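Long-range contact in nourseothricin acetyltransferase (Streptomyces noursei, PDB 5C82), which probably transfers an acetyl group from acetyl-coenzyme A to the antibiotic nourseothricin, which would make its host resistant to the drug: residues G28-A40 with V146-R158. The protein carries 1 engineered substitution. Numbering follows the deposited sequence.
Sequences GSFTTDTVFRVTA and VTNVNAPAIHAYR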
loop_
_atom_site.group_PDB
_atom_site.type_symbol
_atom_site.label_atom_id
_atom_site.label_comp_id
_atom_site.label_asym_id
_atom_site.label_seq_id
_atom_site.Cartn_x
_atom_site.Cartn_y
_atom_site.Cartn_z
ATOM N N GLY A 28 -11.486 12.662 15.517
ATOM C CA GLY A 28 -11.107 11.291 15.200
ATOM C C GLY A 28 -10.215 10.640 16.245
ATOM O O GLY A 28 -9.647 9.571 15.997
ATOM N N SER A 29 -10.081 11.270 17.428
ATOM C CA SER A 29 -9.213 10.740 18.475
ATOM C C SER A 29 -9.888 9.598 19.186
ATOM O O SER A 29 -11.105 9.461 19.105
ATOM C CB SER A 29 -8.811 11.836 19.464
ATOM O OG SER A 29 -9.948 12.251 20.201
ATOM N N PHE A 30 -9.094 8.759 19.861
ATOM C CA PHE A 30 -9.596 7.598 20.613
ATOM C C PHE A 30 -8.619 7.239 21.734
ATOM O O PHE A 30 -7.427 7.541 21.648
ATOM C CB PHE A 30 -9.790 6.379 19.673
ATOM C CG PHE A 30 -8.524 5.877 19.017
ATOM C CD1 PHE A 30 -8.135 6.349 17.768
ATOM C CD2 PHE A 30 -7.755 4.883 19.620
ATOM C CE1 PHE A 30 -6.974 5.872 17.154
ATOM C CE2 PHE A 30 -6.606 4.387 18.988
ATOM C CZ PHE A 30 -6.206 4.918 17.784
ATOM N N THR A 31 -9.132 6.550 22.747
ATOM C CA THR A 31 -8.395 6.028 23.888
ATOM C C THR A 31 -8.587 4.500 23.848
ATOM O O THR A 31 -9.687 4.013 23.571
ATOM C CB THR A 31 -8.858 6.705 25.185
ATOM O OG1 THR A 31 -8.635 8.116 25.068
ATOM C CG2 THR A 31 -8.125 6.191 26.407
ATOM N N THR A 32 -7.503 3.755 24.055
ATOM C CA THR A 32 -7.568 2.302 24.014
ATOM C C THR A 32 -6.736 1.663 25.126
ATOM O O THR A 32 -5.658 2.153 25.444
ATOM C CB THR A 32 -7.215 1.788 22.588
ATOM O OG1 THR A 32 -7.317 0.360 22.544
ATOM C CG2 THR A 32 -5.838 2.258 22.092
ATOM N N ASP A 33 -7.253 0.557 25.697
ATOM C CA ASP A 33 -6.608 -0.221 26.765
ATOM C C ASP A 33 -5.734 -1.331 26.160
ATOM O O ASP A 33 -5.029 -2.021 26.899
ATOM C CB ASP A 33 -7.682 -0.851 27.688
ATOM C CG ASP A 33 -8.600 0.131 28.394
ATOM O OD1 ASP A 33 -8.087 1.009 29.122
ATOM O OD2 ASP A 33 -9.833 -0.011 28.261
ATOM N N THR A 34 -5.798 -1.526 24.821
ATOM C CA THR A 34 -5.036 -2.579 24.108
ATOM C C THR A 34 -4.533 -2.050 22.768
ATOM O O THR A 34 -5.039 -1.039 22.295
ATOM C CB THR A 34 -5.861 -3.880 23.859
ATOM O OG1 THR A 34 -6.881 -3.621 22.912
ATOM C CG2 THR A 34 -6.480 -4.480 25.111
ATOM N N VAL A 35 -3.534 -2.733 22.166
ATOM C CA VAL A 35 -2.961 -2.427 20.847
ATOM C C VAL A 35 -2.607 -3.761 20.213
ATOM O O VAL A 35 -2.447 -4.757 20.924
ATOM C CB VAL A 35 -1.715 -1.452 20.836
ATOM C CG1 VAL A 35 -2.045 -0.071 21.417
ATOM C CG2 VAL A 35 -0.485 -2.070 21.526
ATOM N N PHE A 36 -2.486 -3.794 18.891
ATOM C CA PHE A 36 -2.034 -5.007 18.216
ATOM C C PHE A 36 -0.561 -4.778 17.974
ATOM O O PHE A 36 -0.182 -3.813 17.291
ATOM C CB PHE A 36 -2.807 -5.289 16.926
ATOM C CG PHE A 36 -4.172 -5.909 17.160
ATOM C CD1 PHE A 36 -5.277 -5.113 17.454
ATOM C CD2 PHE A 36 -4.359 -7.290 17.047
ATOM C CE1 PHE A 36 -6.541 -5.685 17.648
ATOM C CE2 PHE A 36 -5.621 -7.862 17.234
ATOM C CZ PHE A 36 -6.711 -7.054 17.521
ATOM N N ARG A 37 0.263 -5.558 18.687
ATOM C CA ARG A 37 1.716 -5.510 18.587
ATOM C C ARG A 37 2.070 -6.311 17.359
ATOM O O ARG A 37 1.569 -7.432 17.173
ATOM C CB ARG A 37 2.386 -6.126 19.842
ATOM C CG ARG A 37 3.923 -6.037 19.825
ATOM C CD ARG A 37 4.523 -6.557 21.112
ATOM N NE ARG A 37 4.333 -5.616 22.219
ATOM C CZ ARG A 37 4.439 -5.934 23.506
ATOM N NH1 ARG A 37 4.723 -7.181 23.870
ATOM N NH2 ARG A 37 4.243 -5.013 24.441
ATOM N N VAL A 38 2.888 -5.701 16.497
ATOM C CA VAL A 38 3.343 -6.293 15.250
ATOM C C VAL A 38 4.788 -6.765 15.458
ATOM O O VAL A 38 5.645 -5.979 15.865
ATOM C CB VAL A 38 3.198 -5.316 14.042
ATOM C CG1 VAL A 38 3.799 -5.912 12.782
ATOM C CG2 VAL A 38 1.739 -4.924 13.810
ATOM N N THR A 39 5.038 -8.045 15.199
ATOM C CA THR A 39 6.367 -8.637 15.337
ATOM C C THR A 39 6.848 -9.159 13.971
ATOM O O THR A 39 6.183 -9.997 13.350
ATOM C CB THR A 39 6.338 -9.739 16.422
ATOM O OG1 THR A 39 6.059 -9.144 17.685
ATOM C CG2 THR A 39 7.630 -10.548 16.492
ATOM N N ALA A 40 8.001 -8.646 13.518
ATOM C CA ALA A 40 8.637 -9.109 12.293
ATOM C C ALA A 40 9.445 -10.352 12.698
ATOM O O ALA A 40 10.331 -10.267 13.546
ATOM C CB ALA A 40 9.552 -8.035 11.731
ATOM N N VAL A 146 -5.531 0.808 8.651
ATOM C CA VAL A 146 -5.793 1.156 10.043
ATOM C C VAL A 146 -4.504 1.003 10.871
ATOM O O VAL A 146 -3.784 0.006 10.724
ATOM C CB VAL A 146 -7.020 0.411 10.645
ATOM C CG1 VAL A 146 -6.863 -1.115 10.613
ATOM C CG2 VAL A 146 -7.341 0.910 12.056
ATOM N N THR A 147 -4.188 2.009 11.709
ATOM C CA THR A 147 -3.019 1.914 12.576
ATOM C C THR A 147 -3.214 0.760 13.562
ATOM O O THR A 147 -4.326 0.539 14.052
ATOM C CB THR A 147 -2.674 3.241 13.265
ATOM O OG1 THR A 147 -1.589 2.978 14.149
ATOM C CG2 THR A 147 -3.853 3.832 14.083
ATOM N N ASN A 148 -2.128 0.016 13.818
ATOM C CA ASN A 148 -2.087 -1.122 14.729
ATOM C C ASN A 148 -2.519 -0.746 16.176
ATOM O O ASN A 148 -2.975 -1.609 16.937
ATOM C CB ASN A 148 -0.671 -1.737 14.714
ATOM C CG ASN A 148 0.318 -0.867 15.438
ATOM O OD1 ASN A 148 0.587 0.258 15.034
ATOM N ND2 ASN A 148 0.741 -1.294 16.614
ATOM N N VAL A 149 -2.350 0.527 16.554
ATOM C CA VAL A 149 -2.739 0.994 17.891
ATOM C C VAL A 149 -4.251 1.185 18.011
ATOM O O VAL A 149 -4.765 1.213 19.137
ATOM C CB VAL A 149 -1.949 2.223 18.389
ATOM C CG1 VAL A 149 -0.458 1.889 18.535
ATOM C CG2 VAL A 149 -2.182 3.459 17.519
ATOM N N ASN A 150 -4.972 1.270 16.853
ATOM C CA ASN A 150 -6.431 1.407 16.860
ATOM C C ASN A 150 -7.149 0.048 17.041
ATOM O O ASN A 150 -7.940 -0.344 16.191
ATOM C CB ASN A 150 -6.951 2.190 15.634
ATOM C CG ASN A 150 -8.269 2.915 15.867
ATOM O OD1 ASN A 150 -9.017 2.636 16.792
ATOM N ND2 ASN A 150 -8.597 3.879 15.031
ATOM N N ALA A 151 -6.904 -0.646 18.180
ATOM C CA ALA A 151 -7.573 -1.930 18.519
ATOM C C ALA A 151 -9.141 -1.846 18.396
ATOM O O ALA A 151 -9.725 -2.756 17.819
ATOM C CB ALA A 151 -7.168 -2.401 19.917
ATOM N N PRO A 152 -9.828 -0.761 18.851
ATOM C CA PRO A 152 -11.299 -0.695 18.676
ATOM C C PRO A 152 -11.813 -0.620 17.230
ATOM O O PRO A 152 -12.876 -1.150 16.951
ATOM C CB PRO A 152 -11.696 0.572 19.457
ATOM C CG PRO A 152 -10.528 0.799 20.441
ATOM C CD PRO A 152 -9.340 0.421 19.607
ATOM N N ALA A 153 -11.112 0.085 16.326
ATOM C CA ALA A 153 -11.527 0.163 14.927
ATOM C C ALA A 153 -11.247 -1.173 14.288
ATOM O O ALA A 153 -12.078 -1.635 13.519
ATOM C CB ALA A 153 -10.771 1.258 14.195
ATOM N N ILE A 154 -10.108 -1.815 14.650
ATOM C CA ILE A 154 -9.709 -3.125 14.124
ATOM C C ILE A 154 -10.793 -4.159 14.443
ATOM O O ILE A 154 -11.259 -4.847 13.542
ATOM C CB ILE A 154 -8.280 -3.558 14.577
ATOM C CG1 ILE A 154 -7.209 -2.658 13.924
ATOM C CG2 ILE A 154 -8.019 -5.041 14.248
ATOM C CD1 ILE A 154 -5.869 -2.572 14.675
ATOM N N HIS A 155 -11.228 -4.205 15.701
ATOM C CA HIS A 155 -12.294 -5.110 16.132
ATOM C C HIS A 155 -13.611 -4.744 15.457
ATOM O O HIS A 155 -14.302 -5.654 14.994
ATOM C CB HIS A 155 -12.433 -5.104 17.657
ATOM C CG HIS A 155 -11.460 -6.019 18.346
ATOM N ND1 HIS A 155 -11.566 -7.393 18.241
ATOM C CD2 HIS A 155 -10.436 -5.723 19.178
ATOM C CE1 HIS A 155 -10.597 -7.889 18.991
ATOM N NE2 HIS A 155 -9.896 -6.923 19.582
ATOM N N ALA A 156 -13.910 -3.420 15.308
ATOM C CA ALA A 156 -15.148 -2.963 14.628
ATOM C C ALA A 156 -15.185 -3.382 13.138
ATOM O O ALA A 156 -16.239 -3.794 12.642
ATOM C CB ALA A 156 -15.318 -1.457 14.773
ATOM N N TYR A 157 -14.014 -3.321 12.445
ATOM C CA TYR A 157 -13.867 -3.700 11.030
ATOM C C TYR A 157 -14.055 -5.174 10.863
ATOM O O TYR A 157 -14.667 -5.601 9.884
ATOM C CB TYR A 157 -12.478 -3.297 10.483
ATOM C CG TYR A 157 -12.291 -1.800 10.392
ATOM C CD1 TYR A 157 -13.366 -0.955 10.093
ATOM C CD2 TYR A 157 -11.050 -1.219 10.627
ATOM C CE1 TYR A 157 -13.212 0.425 10.066
ATOM C CE2 TYR A 157 -10.888 0.166 10.621
ATOM C CZ TYR A 157 -11.969 0.981 10.321
ATOM O OH TYR A 157 -11.784 2.330 10.248
ATOM N N ARG A 158 -13.505 -5.962 11.815
ATOM C CA ARG A 158 -13.616 -7.416 11.818
ATOM C C ARG A 158 -15.073 -7.836 11.926
ATOM O O ARG A 158 -15.487 -8.858 11.379
ATOM C CB ARG A 158 -12.747 -8.028 12.964
ATOM C CG ARG A 158 -12.713 -9.562 12.981
ATOM C CD ARG A 158 -12.043 -10.133 11.731
ATOM N NE ARG A 158 -11.629 -11.528 11.916
ATOM C CZ ARG A 158 -12.259 -12.593 11.422
ATOM N NH1 ARG A 158 -13.337 -12.446 10.654
ATOM N NH2 ARG A 158 -11.801 -13.807 11.662
#
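Asn-148 turns CG between its backbone N and carbonyl carbon (chi1 73°), which carries its amide to the edge of strand 34-40. There ND2 donates to Phe-36 O at 2.8 Å, nearly straight (169°) and within the amide plane. Asn-148 O accepts from Phe-36 N at 3.0 Å. One asparagine thus grips both backbone polar atoms of Phe-36. Its OD1 is held by Gln-181 N, so the amide is fixed at both ends.

With CG anti to its carbonyl carbon, Phe-36 lays its ring against helix 151-158: CE1 is 3.8 Å from Ile-154 CG2, and the ring edge meets Ala-151 CA. The His-155 ring sits obliquely at its rim, with NE2 bonded to Glu-49 of strand 44-58. On strand 30-32, the Phe-30 ring stacks on the amide of Asn-150, planes 9° apart, with OD1 over the ring centre. OD1 also caps the helix through a weak bond from Ala-153 N. Val-35 CG1 packs 3.8 Å from Val-149 CB.

The contact joins the small antiparallel sheet to the strand-to-helix turn of the GNAT fold. Two hydrogen bonds tie the backbone of Phe-36 to Asn-148, while apolar and stacking contacts run along helix 151-158 as far as His-155.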